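Local coordinates for putative nitroreductase (Thermotoga maritima, PDB 1VKW), which is probably an oxidoreductase related to the FMN-dependent nitroreductases, although its substrate is not known, at residues His73-Val78 against Asp210-Ile215; Gln83-Val88 against Leu187-Leu192; Arg125-Ile130 against Met151-Pro156; Arg161-Ile166 against Ser177-Asp182. All coordinates share one frame; numbering follows the deposited sequence.

Contact 1 (His73-Val78 against Asp210-Ile215); sequences HFDELV and DTYCLI
Tyr212 reaches from strand 211-215 to the first turns of helix 74-93, where Phe74, Asp75 and Val78 receive it; the axes of the two short elements stay 11.4 Å apart, a gap spanned by the phenol. Its side chain sets out toward the helix, and Tyr212 CB packs on Leu187. Beyond it the CE1 side of the ring does most of the touching. Val78 lies over one face, displaced toward the rim, with its CG1 4.2 Å from the ring centroid and 19° off the normal, a CH-pi contact; Val78 CG2 comes to 4.0 Å from Tyr212 CE1. Phe74 instead comes rim to rim, its CE1 4.1 Å from Tyr212 CE1, and the two side chains slide past each other in opposite directions. At the tip, Tyr212 OH stands 3.0 Å from Asp75 OD1, close enough for a hydrogen bond, though the proton has another acceptor within reach. The carboxylate is turned almost perpendicular to the phenol ring, the planes 88° apart. Phe74 also reaches the residue just before the strand, its CZ 3.7 Å from Asp210 CA. Nearby, Cys213 is tied by a disulfide to Cys174, bonding strand 211-215 to its neighbour 172-176. Phe74 and Val78 also touch Pro180, so the start of helix 74-93 packs on the start of helix 180-198 as well as on the strand. Asp75 OD1 forms a salt bridge with Lys206 of the adjacent strand 203-207; that positive charge would probably keep the carboxylate ionised, and a polar tip thus finishes an otherwise apolar contact.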
# COMPACT_ATOMS: atom_id res chain seq x y z
N HIS A 73 -17.12 -8.16 -2.64
CA HIS A 73 -18.03 -7.03 -2.47
C HIS A 73 -17.14 -5.80 -2.43
O HIS A 73 -15.99 -5.89 -2.01
CB HIS A 73 -18.82 -7.16 -1.17
CG HIS A 73 -19.92 -8.18 -1.22
ND1 HIS A 73 -19.91 -9.31 -0.45
CD2 HIS A 73 -21.06 -8.22 -1.95
CE1 HIS A 73 -21.00 -10.02 -0.69
NE2 HIS A 73 -21.72 -9.38 -1.60
N PHE A 74 -17.66 -4.65 -2.85
CA PHE A 74 -16.85 -3.45 -2.98
C PHE A 74 -16.07 -3.09 -1.69
O PHE A 74 -14.82 -2.98 -1.71
CB PHE A 74 -17.71 -2.27 -3.43
CG PHE A 74 -16.91 -1.09 -3.93
CD1 PHE A 74 -16.51 -0.09 -3.07
CD2 PHE A 74 -16.55 -1.01 -5.28
CE1 PHE A 74 -15.77 1.00 -3.53
CE2 PHE A 74 -15.80 0.08 -5.75
CZ PHE A 74 -15.41 1.08 -4.87
N ASP A 75 -16.78 -2.92 -0.58
CA ASP A 75 -16.15 -2.44 0.67
C ASP A 75 -15.09 -3.40 1.21
O ASP A 75 -14.04 -2.97 1.72
CB ASP A 75 -17.22 -2.17 1.75
CG ASP A 75 -18.22 -1.10 1.34
OD1 ASP A 75 -17.88 -0.24 0.50
OD2 ASP A 75 -19.38 -1.03 1.81
N GLU A 76 -15.34 -4.70 1.10
CA GLU A 76 -14.39 -5.69 1.61
C GLU A 76 -13.12 -5.73 0.77
O GLU A 76 -12.04 -6.00 1.29
CB GLU A 76 -15.01 -7.09 1.68
CG GLU A 76 -16.09 -7.26 2.74
CD GLU A 76 -17.50 -7.15 2.19
OE1 GLU A 76 -17.92 -6.03 1.81
OE2 GLU A 76 -18.20 -8.18 2.14
N LEU A 77 -13.25 -5.48 -0.53
CA LEU A 77 -12.09 -5.44 -1.40
C LEU A 77 -11.25 -4.17 -1.21
O LEU A 77 -10.02 -4.22 -1.30
CB LEU A 77 -12.50 -5.62 -2.86
CG LEU A 77 -12.90 -7.05 -3.25
CD1 LEU A 77 -13.57 -7.04 -4.60
CD2 LEU A 77 -11.70 -7.99 -3.24
N VAL A 78 -11.90 -3.03 -0.96
CA VAL A 78 -11.18 -1.80 -0.56
C VAL A 78 -10.36 -2.09 0.71
O VAL A 78 -9.19 -1.70 0.80
CB VAL A 78 -12.15 -0.60 -0.35
CG1 VAL A 78 -11.45 0.59 0.26
CG2 VAL A 78 -12.75 -0.18 -1.66
N ASP A 210 -18.58 4.66 -4.86
CA ASP A 210 -17.21 4.29 -5.24
C ASP A 210 -16.15 5.32 -4.86
O ASP A 210 -15.11 5.42 -5.51
CB ASP A 210 -17.16 4.03 -6.75
CG ASP A 210 -17.44 5.28 -7.58
OD1 ASP A 210 -17.71 6.37 -7.02
OD2 ASP A 210 -17.41 5.26 -8.82
N THR A 211 -16.40 6.05 -3.77
CA THR A 211 -15.50 7.09 -3.31
C THR A 211 -15.24 6.91 -1.83
O THR A 211 -16.15 6.58 -1.07
CB THR A 211 -16.11 8.48 -3.55
OG1 THR A 211 -16.34 8.66 -4.95
CG2 THR A 211 -15.12 9.63 -3.19
N TYR A 212 -13.99 7.13 -1.44
CA TYR A 212 -13.62 7.21 -0.03
C TYR A 212 -12.91 8.53 0.15
O TYR A 212 -12.04 8.88 -0.65
CB TYR A 212 -12.72 6.04 0.36
CG TYR A 212 -13.49 4.79 0.71
CD1 TYR A 212 -14.00 3.97 -0.28
CD2 TYR A 212 -13.72 4.45 2.04
CE1 TYR A 212 -14.72 2.83 0.04
CE2 TYR A 212 -14.43 3.31 2.37
CZ TYR A 212 -14.93 2.50 1.37
OH TYR A 212 -15.65 1.36 1.69
N CYS A 213 -13.31 9.27 1.18
CA CYS A 213 -12.71 10.55 1.48
C CYS A 213 -11.93 10.46 2.77
O CYS A 213 -12.32 9.75 3.71
CB CYS A 213 -13.77 11.66 1.60
SG CYS A 213 -14.57 12.07 0.03
N LEU A 214 -10.83 11.18 2.79
CA LEU A 214 -9.97 11.28 3.94
C LEU A 214 -10.15 12.66 4.53
O LEU A 214 -9.89 13.66 3.86
CB LEU A 214 -8.53 11.11 3.48
CG LEU A 214 -7.52 10.54 4.45
CD1 LEU A 214 -7.90 9.11 4.80
CD2 LEU A 214 -6.13 10.61 3.81
N ILE A 215 -10.63 12.73 5.77
CA ILE A 215 -10.61 14.00 6.48
C ILE A 215 -9.17 14.16 7.01
O ILE A 215 -8.74 13.43 7.90
CB ILE A 215 -11.65 14.05 7.61
CG1 ILE A 215 -13.06 13.82 7.04
CG2 ILE A 215 -11.63 15.41 8.28
CD1 ILE A 215 -14.11 13.57 8.10

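Contact 2 (Gln83-Val88 against Leu187-Leu192); sequences QGEQIV and LSHAYL
A buried carboxylate and a buried imidazole meet between two helices: His189 NE2 donates to Glu85 OE2 over only 2.6 Å, with an N-H...O angle of 169°. The oxygen is taken on its anti side and lies in the ring plane, and the two flat groups are nearly coplanar. The bend of the Glu85 chain at chi2 (66°) keeps CD as near His189 NE2 as CG is, both at 3.3 Å. His189 ND1 is bonded to Met151 O, and Glu85 OE1 to Trp100 NE1, so both carboxylate oxygens and both ring nitrogens have partners. The two segments belong to helices 74-93 and 180-198 and cross at -65° near the centre of the chain, the first helix packed on strand 97-101 and the second on strand 211-215. An alanine in place of Glu85 would probably leave His189 NE2 and Trp100 NE1 without these acceptors inside the core, the imidazole then less firmly held, by Met151 O at ND1. Where the helices come closest, Ser188 OG wedges against Glu85, 3.1 Å from CG, while its bond goes to Ile185 O in its own helix. Further along, Gln86 CG touches Leu192 CD1 at 4.1 Å, and the Gln86 amide turns elsewhere, its NE2 bonding to Lys47 O.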
# COMPACT_ATOMS: atom_id res chain seq x y z
N GLN A 83 -5.46 -2.61 3.73
CA GLN A 83 -4.61 -3.32 4.68
C GLN A 83 -3.41 -3.94 4.00
O GLN A 83 -2.31 -3.93 4.54
CB GLN A 83 -5.41 -4.37 5.45
CG GLN A 83 -6.39 -3.77 6.43
CD GLN A 83 -7.31 -4.79 7.06
OE1 GLN A 83 -6.89 -5.91 7.37
NE2 GLN A 83 -8.56 -4.41 7.26
N GLY A 84 -3.63 -4.50 2.81
CA GLY A 84 -2.59 -5.15 2.03
C GLY A 84 -1.44 -4.23 1.65
O GLY A 84 -0.28 -4.61 1.72
N GLU A 85 -1.76 -3.00 1.25
CA GLU A 85 -0.71 -2.05 0.90
C GLU A 85 0.05 -1.57 2.14
O GLU A 85 1.24 -1.29 2.05
CB GLU A 85 -1.25 -0.90 0.05
CG GLU A 85 -0.19 0.05 -0.50
CD GLU A 85 0.76 -0.55 -1.53
OE1 GLU A 85 0.64 -1.75 -1.86
OE2 GLU A 85 1.64 0.19 -2.03
N GLN A 86 -0.60 -1.51 3.31
CA GLN A 86 0.11 -1.23 4.55
C GLN A 86 1.21 -2.27 4.79
O GLN A 86 2.33 -1.93 5.19
CB GLN A 86 -0.85 -1.17 5.74
CG GLN A 86 -1.64 0.14 5.79
CD GLN A 86 -2.67 0.14 6.89
OE1 GLN A 86 -2.34 0.31 8.06
NE2 GLN A 86 -3.94 -0.07 6.52
N ILE A 87 0.87 -3.53 4.54
CA ILE A 87 1.84 -4.64 4.69
C ILE A 87 2.97 -4.54 3.66
O ILE A 87 4.15 -4.72 4.00
CB ILE A 87 1.11 -6.00 4.59
CG1 ILE A 87 0.09 -6.14 5.73
CG2 ILE A 87 2.11 -7.15 4.63
CD1 ILE A 87 -0.94 -7.24 5.52
N VAL A 88 2.61 -4.24 2.41
CA VAL A 88 3.59 -4.03 1.33
C VAL A 88 4.61 -2.97 1.71
O VAL A 88 5.82 -3.17 1.58
CB VAL A 88 2.90 -3.61 -0.00
CG1 VAL A 88 3.91 -3.04 -1.01
CG2 VAL A 88 2.18 -4.79 -0.61
N LEU A 187 -5.69 4.58 -1.25
CA LEU A 187 -6.18 5.19 -0.02
C LEU A 187 -5.20 5.00 1.13
O LEU A 187 -5.04 5.90 1.96
CB LEU A 187 -7.56 4.63 0.35
CG LEU A 187 -8.34 5.26 1.50
CD1 LEU A 187 -8.82 6.64 1.13
CD2 LEU A 187 -9.51 4.35 1.86
N SER A 188 -4.54 3.84 1.16
CA SER A 188 -3.49 3.57 2.16
C SER A 188 -2.34 4.56 2.05
O SER A 188 -1.85 5.04 3.07
CB SER A 188 -2.97 2.13 2.06
OG SER A 188 -2.08 1.95 0.97
N HIS A 189 -1.92 4.88 0.83
CA HIS A 189 -0.86 5.87 0.63
C HIS A 189 -1.26 7.25 1.10
O HIS A 189 -0.47 7.96 1.72
CB HIS A 189 -0.43 5.94 -0.85
CG HIS A 189 0.34 4.75 -1.32
ND1 HIS A 189 1.41 4.84 -2.19
CD2 HIS A 189 0.20 3.43 -1.03
CE1 HIS A 189 1.89 3.63 -2.42
NE2 HIS A 189 1.17 2.75 -1.74
N ALA A 190 -2.49 7.66 0.78
CA ALA A 190 -2.98 8.97 1.17
C ALA A 190 -3.12 9.05 2.69
O ALA A 190 -2.72 10.02 3.32
CB ALA A 190 -4.29 9.27 0.50
N TYR A 191 -3.69 8.01 3.28
CA TYR A 191 -3.84 7.92 4.72
C TYR A 191 -2.49 8.00 5.46
O TYR A 191 -2.32 8.81 6.37
CB TYR A 191 -4.58 6.64 5.10
CG TYR A 191 -4.52 6.37 6.57
CD1 TYR A 191 -5.44 6.95 7.45
CD2 TYR A 191 -3.52 5.55 7.09
CE1 TYR A 191 -5.37 6.70 8.82
CE2 TYR A 191 -3.43 5.31 8.46
CZ TYR A 191 -4.35 5.88 9.32
OH TYR A 191 -4.25 5.62 10.66
N LEU A 192 -1.55 7.16 5.06
CA LEU A 192 -0.24 7.10 5.73
C LEU A 192 0.59 8.39 5.57
O LEU A 192 1.26 8.80 6.50
CB LEU A 192 0.54 5.87 5.25
CG LEU A 192 -0.03 4.50 5.67
CD1 LEU A 192 0.68 3.37 4.94
CD2 LEU A 192 0.05 4.28 7.18

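Contact 3 (Arg125-Ile130 against Met151-Pro156); sequences RKRRPI and MTILAP. With SO4 (sulfate ion), chain C.
Arg127 sits in an irregular run, 125-130, that faces the chain leaving helix 143-153, the touching parts heading 126° apart. Its guanidinium is spread among backbone carbonyls. NE gives a hydrogen bond to Ile153 O at 2.9 Å, in the plane of that carbonyl. NH2 bonds to Leu154 O at 3.1 Å from well above the carbonyl plane, and more weakly to Ala155 O. On the other side NH1 turns back to Lys126 O, 2.9 Å away, which fixes the rotation of the group. The bend at chi2 (-65°) swings CD close to Ile153 O, and CB and CG lie on Ile153 CG2. The sulfate O2 takes bonds from both NH1 and NH2 of Arg127, the latter at 2.9 Å, and Arg22 and Ser24 bind the same ion. It probably came from the crystallisation liquor, yet it marks an anion site that could correspond to the FMN phosphate position of related nitroreductases. Arg125 lays one guanidinium face on Leu154, with CD 4.0 Å from Leu154 CD2, and its NH1 and NH2 bond to Glu20 O and Ile19 O. The loop is thus pinned beside helix 15-21, which Leu154 also touches, while Thr152 packs on helix 180-198.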
# COMPACT_ATOMS: atom_id res chain seq x y z
N ARG A 125 9.51 3.57 -13.45
CA ARG A 125 8.19 3.89 -12.94
C ARG A 125 7.45 4.67 -14.00
O ARG A 125 7.84 5.78 -14.33
CB ARG A 125 8.28 4.71 -11.67
CG ARG A 125 7.21 4.39 -10.64
CD ARG A 125 7.77 4.52 -9.25
NE ARG A 125 7.06 3.79 -8.23
CZ ARG A 125 7.44 3.78 -6.96
NH1 ARG A 125 8.52 4.43 -6.58
NH2 ARG A 125 6.73 3.11 -6.06
N LYS A 126 6.41 4.07 -14.53
CA LYS A 126 5.58 4.74 -15.51
C LYS A 126 4.28 5.11 -14.85
O LYS A 126 3.58 4.25 -14.33
CB LYS A 126 5.35 3.85 -16.72
CG LYS A 126 6.61 3.63 -17.55
CD LYS A 126 6.31 2.87 -18.84
CE LYS A 126 7.30 3.18 -19.94
NZ LYS A 126 6.69 2.90 -21.28
N ARG A 127 3.98 6.40 -14.86
CA ARG A 127 2.70 6.88 -14.38
C ARG A 127 2.25 7.98 -15.29
O ARG A 127 3.07 8.73 -15.86
CB ARG A 127 2.80 7.41 -12.94
CG ARG A 127 3.04 6.36 -11.87
CD ARG A 127 1.93 5.36 -11.67
NE ARG A 127 2.20 4.47 -10.54
CZ ARG A 127 3.03 3.42 -10.57
NH1 ARG A 127 3.67 3.08 -11.67
NH2 ARG A 127 3.21 2.70 -9.47
N ARG A 128 0.93 8.07 -15.42
CA ARG A 128 0.33 9.17 -16.16
C ARG A 128 0.55 10.45 -15.37
O ARG A 128 0.81 10.40 -14.15
CB ARG A 128 -1.16 8.88 -16.39
CG ARG A 128 -1.37 7.61 -17.22
CD ARG A 128 -2.76 7.47 -17.82
NE ARG A 128 -3.77 7.31 -16.78
CZ ARG A 128 -4.20 6.15 -16.31
NH1 ARG A 128 -3.72 4.99 -16.77
NH2 ARG A 128 -5.13 6.14 -15.37
N PRO A 129 0.44 11.60 -16.04
CA PRO A 129 0.67 12.90 -15.39
C PRO A 129 -0.28 13.16 -14.21
O PRO A 129 -1.45 12.79 -14.25
CB PRO A 129 0.42 13.90 -16.51
CG PRO A 129 0.60 13.14 -17.75
CD PRO A 129 0.13 11.76 -17.47
N ILE A 130 0.24 13.79 -13.16
CA ILE A 130 -0.55 14.00 -11.95
C ILE A 130 -1.86 14.71 -12.26
O ILE A 130 -2.90 14.38 -11.66
CB ILE A 130 0.25 14.75 -10.85
CG1 ILE A 130 -0.61 14.97 -9.61
CG2 ILE A 130 0.77 16.07 -11.34
CD1 ILE A 130 0.22 15.07 -8.34
N MSE A 151 2.41 11.04 -3.72
CA MSE A 151 2.68 9.75 -3.06
C MSE A 151 1.58 8.72 -3.34
O MSE A 151 1.86 7.52 -3.43
CB MSE A 151 2.81 9.93 -1.55
CG MSE A 151 4.00 10.75 -1.13
SE MSE A 151 5.71 9.93 -1.66
CE MSE A 151 5.99 10.96 -3.37
N THR A 152 0.35 9.19 -3.48
CA THR A 152 -0.79 8.34 -3.82
C THR A 152 -0.67 7.76 -5.24
O THR A 152 -0.96 6.58 -5.44
CB THR A 152 -2.12 9.14 -3.67
OG1 THR A 152 -2.27 9.59 -2.31
CG2 THR A 152 -3.34 8.28 -3.93
N ILE A 153 -0.24 8.60 -6.20
CA ILE A 153 -0.05 8.18 -7.61
C ILE A 153 1.03 7.11 -7.78
O ILE A 153 0.99 6.35 -8.73
CB ILE A 153 0.31 9.41 -8.53
CG1 ILE A 153 -0.82 10.45 -8.57
CG2 ILE A 153 0.69 8.97 -9.96
CD1 ILE A 153 -2.18 9.86 -8.51
N LEU A 154 1.99 7.07 -6.86
CA LEU A 154 3.02 6.03 -6.91
C LEU A 154 2.51 4.67 -6.44
O LEU A 154 3.25 3.69 -6.48
CB LEU A 154 4.26 6.45 -6.12
CG LEU A 154 4.93 7.73 -6.65
CD1 LEU A 154 6.01 8.23 -5.73
CD2 LEU A 154 5.48 7.54 -8.07
N ALA A 155 1.25 4.58 -6.01
CA ALA A 155 0.66 3.31 -5.60
C ALA A 155 0.67 2.34 -6.76
O ALA A 155 0.60 2.77 -7.92
CB ALA A 155 -0.78 3.52 -5.10
N PRO A 156 0.75 1.04 -6.47
CA PRO A 156 0.61 0.05 -7.51
C PRO A 156 -0.87 -0.12 -7.83
O PRO A 156 -1.74 0.27 -7.04
CB PRO A 156 1.17 -1.22 -6.87
CG PRO A 156 0.86 -1.06 -5.41
CD PRO A 156 0.97 0.42 -5.15
S SO4 C . 5.15 -0.55 -10.18
O1 SO4 C . 4.57 -0.84 -11.48
O2 SO4 C . 5.35 0.88 -10.06
O3 SO4 C . 4.26 -1.06 -9.16
O4 SO4 C . 6.46 -1.20 -10.07

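Contact 4 (Arg161-Ile166 against Ser177-Asp182); sequences RQPWKI and SERPVD
Arg161 and Arg179 stack flat, their guanidinium planes only 8° apart and their centres 3.9 Å from each other, although the two side chains cross at about a right angle. Arg179 NE lies over the centre of the Arg161 group, and its CD touches NH2. Asp182 approaches the edge of the same guanidinium instead, its carboxylate turned by 72°: OD2 is 3.5 Å from both NE and NH2 of Arg161, a long salt bridge with weak bonds. A water bridges the two, accepting from Arg161 NH2 and donating to Asp182 OD2, while OD1 is held by Ala158 N. Pro163, the centre of an inverse gamma turn, packs its CG 3.5 Å from Asp182 CB and its CB on Arg179 CG. Its carbonyl oxygen receives Ser177 OG at 2.6 Å, and that OG accepts from Arg179 N, making an ST turn just before helix 180-198. Trp164 presents its ring edge to the helix, NE1 reaching Asp182 O at 3.2 Å from far above the carbonyl plane. Together these bonds join the loop entering strand 165-168 to the start of helix 180-198. An alanine in place of Arg161 would probably uncover one face of the Arg179 guanidinium and leave Asp182 OD2 without this cationic mate. With two like charges stacked, the carboxylate would probably ease the repulsion only in part, and Asp182 may well stay ionised.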
# COMPACT_ATOMS: atom_id res chain seq x y z
N ARG A 161 -3.11 0.13 -14.35
CA ARG A 161 -4.16 0.93 -14.97
C ARG A 161 -4.44 2.21 -14.22
O ARG A 161 -5.07 3.09 -14.78
CB ARG A 161 -5.42 0.13 -15.18
CG ARG A 161 -6.12 -0.32 -13.94
CD ARG A 161 -7.11 -1.43 -14.24
NE ARG A 161 -7.41 -2.23 -13.07
CZ ARG A 161 -8.09 -3.37 -13.10
NH1 ARG A 161 -8.57 -3.84 -14.24
NH2 ARG A 161 -8.30 -4.02 -11.97
N GLN A 162 -3.97 2.31 -12.97
CA GLN A 162 -3.97 3.57 -12.20
C GLN A 162 -5.37 4.17 -12.16
O GLN A 162 -5.58 5.30 -12.60
CB GLN A 162 -2.99 4.58 -12.83
CG GLN A 162 -1.56 4.11 -12.92
CD GLN A 162 -0.76 4.82 -14.01
OE1 GLN A 162 -0.49 6.03 -13.91
NE2 GLN A 162 -0.34 4.07 -15.01
N PRO A 163 -6.33 3.39 -11.65
CA PRO A 163 -7.75 3.69 -11.84
C PRO A 163 -8.33 4.71 -10.83
O PRO A 163 -9.39 4.46 -10.26
CB PRO A 163 -8.40 2.31 -11.65
CG PRO A 163 -7.52 1.62 -10.63
CD PRO A 163 -6.13 2.16 -10.85
N TRP A 164 -7.67 5.85 -10.65
CA TRP A 164 -8.06 6.79 -9.59
C TRP A 164 -8.47 8.15 -10.11
O TRP A 164 -7.85 8.70 -11.03
CB TRP A 164 -6.91 6.98 -8.60
CG TRP A 164 -6.24 5.72 -8.21
CD1 TRP A 164 -6.77 4.70 -7.50
CD2 TRP A 164 -4.88 5.36 -8.49
NE1 TRP A 164 -5.83 3.71 -7.33
CE2 TRP A 164 -4.66 4.10 -7.92
CE3 TRP A 164 -3.83 5.98 -9.17
CZ2 TRP A 164 -3.43 3.44 -8.01
CZ3 TRP A 164 -2.60 5.32 -9.25
CH2 TRP A 164 -2.42 4.07 -8.67
N LYS A 165 -9.51 8.70 -9.51
CA LYS A 165 -9.86 10.09 -9.72
C LYS A 165 -9.81 10.73 -8.35
O LYS A 165 -10.45 10.23 -7.41
CB LYS A 165 -11.26 10.19 -10.34
CG LYS A 165 -11.62 11.52 -10.98
CD LYS A 165 -12.94 11.40 -11.80
CE LYS A 165 -13.40 12.72 -12.42
NZ LYS A 165 -14.77 12.63 -13.06
N ILE A 166 -9.05 11.82 -8.22
CA ILE A 166 -8.75 12.44 -6.93
C ILE A 166 -9.25 13.87 -6.90
O ILE A 166 -9.06 14.63 -7.86
CB ILE A 166 -7.22 12.43 -6.65
CG1 ILE A 166 -6.64 11.01 -6.80
CG2 ILE A 166 -6.89 13.04 -5.27
CD1 ILE A 166 -5.09 10.98 -6.70
N SER A 177 -12.85 5.24 -7.50
CA SER A 177 -12.44 4.21 -8.45
C SER A 177 -13.51 3.13 -8.58
O SER A 177 -14.21 2.82 -7.62
CB SER A 177 -11.15 3.55 -7.98
OG SER A 177 -10.68 2.64 -8.95
N GLU A 178 -13.59 2.53 -9.77
CA GLU A 178 -14.41 1.34 -10.03
C GLU A 178 -13.72 0.03 -9.57
O GLU A 178 -14.32 -1.04 -9.65
CB GLU A 178 -14.71 1.21 -11.53
CG GLU A 178 -15.19 2.47 -12.24
CD GLU A 178 -16.55 2.97 -11.77
OE1 GLU A 178 -16.99 2.62 -10.65
OE2 GLU A 178 -17.19 3.72 -12.53
N ARG A 179 -12.47 0.14 -9.13
CA ARG A 179 -11.63 -1.01 -8.78
C ARG A 179 -11.31 -0.96 -7.29
O ARG A 179 -10.37 -0.27 -6.88
CB ARG A 179 -10.32 -0.95 -9.57
CG ARG A 179 -10.52 -0.91 -11.05
CD ARG A 179 -11.14 -2.17 -11.57
NE ARG A 179 -11.41 -2.10 -12.99
CZ ARG A 179 -11.97 -3.07 -13.69
NH1 ARG A 179 -12.33 -4.21 -13.09
NH2 ARG A 179 -12.16 -2.91 -14.98
N PRO A 180 -12.09 -1.67 -6.48
CA PRO A 180 -12.05 -1.48 -5.05
C PRO A 180 -10.69 -1.80 -4.43
O PRO A 180 -10.23 -1.06 -3.57
CB PRO A 180 -13.19 -2.38 -4.53
CG PRO A 180 -13.48 -3.35 -5.61
CD PRO A 180 -13.10 -2.68 -6.88
N VAL A 181 -10.01 -2.84 -4.90
CA VAL A 181 -8.70 -3.19 -4.34
C VAL A 181 -7.70 -2.05 -4.59
O VAL A 181 -7.05 -1.59 -3.67
CB VAL A 181 -8.16 -4.53 -4.87
CG1 VAL A 181 -6.83 -4.88 -4.19
CG2 VAL A 181 -9.16 -5.64 -4.61
N ASP A 182 -7.63 -1.61 -5.84
CA ASP A 182 -6.77 -0.48 -6.23
C ASP A 182 -7.13 0.80 -5.46
O ASP A 182 -6.25 1.53 -5.04
CB ASP A 182 -6.85 -0.24 -7.75
CG ASP A 182 -6.42 -1.48 -8.57
OD1 ASP A 182 -5.45 -2.15 -8.19
OD2 ASP A 182 -6.98 -1.83 -9.63
O HOH W 1 -7.35 -4.40 -9.00
O HOH W 2 -12.02 3.63 -12.12

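In the fold
Helix 180-198 ties the set together: its start belongs to contact 4 and its middle to contact 2, while helix 74-93 carries contact 1 at its beginning and contact 2 further on. The centre of contact 2 lies about 4 Å from the centre of the chain, and the centres of contacts 1, 3 and 4 lie about 13 to 14 Å from that of contact 2. Along the sequence, contact 1 encloses all the others, contact 2 encloses contacts 3 and 4, and these two follow in series. Contacts 1 and 4, with centres about 10 Å apart, reach the same antiparallel sheet. Contact 3 touches contacts 2 and 4. The nested closures thus gather distant parts of one chain around a crossed-helix core.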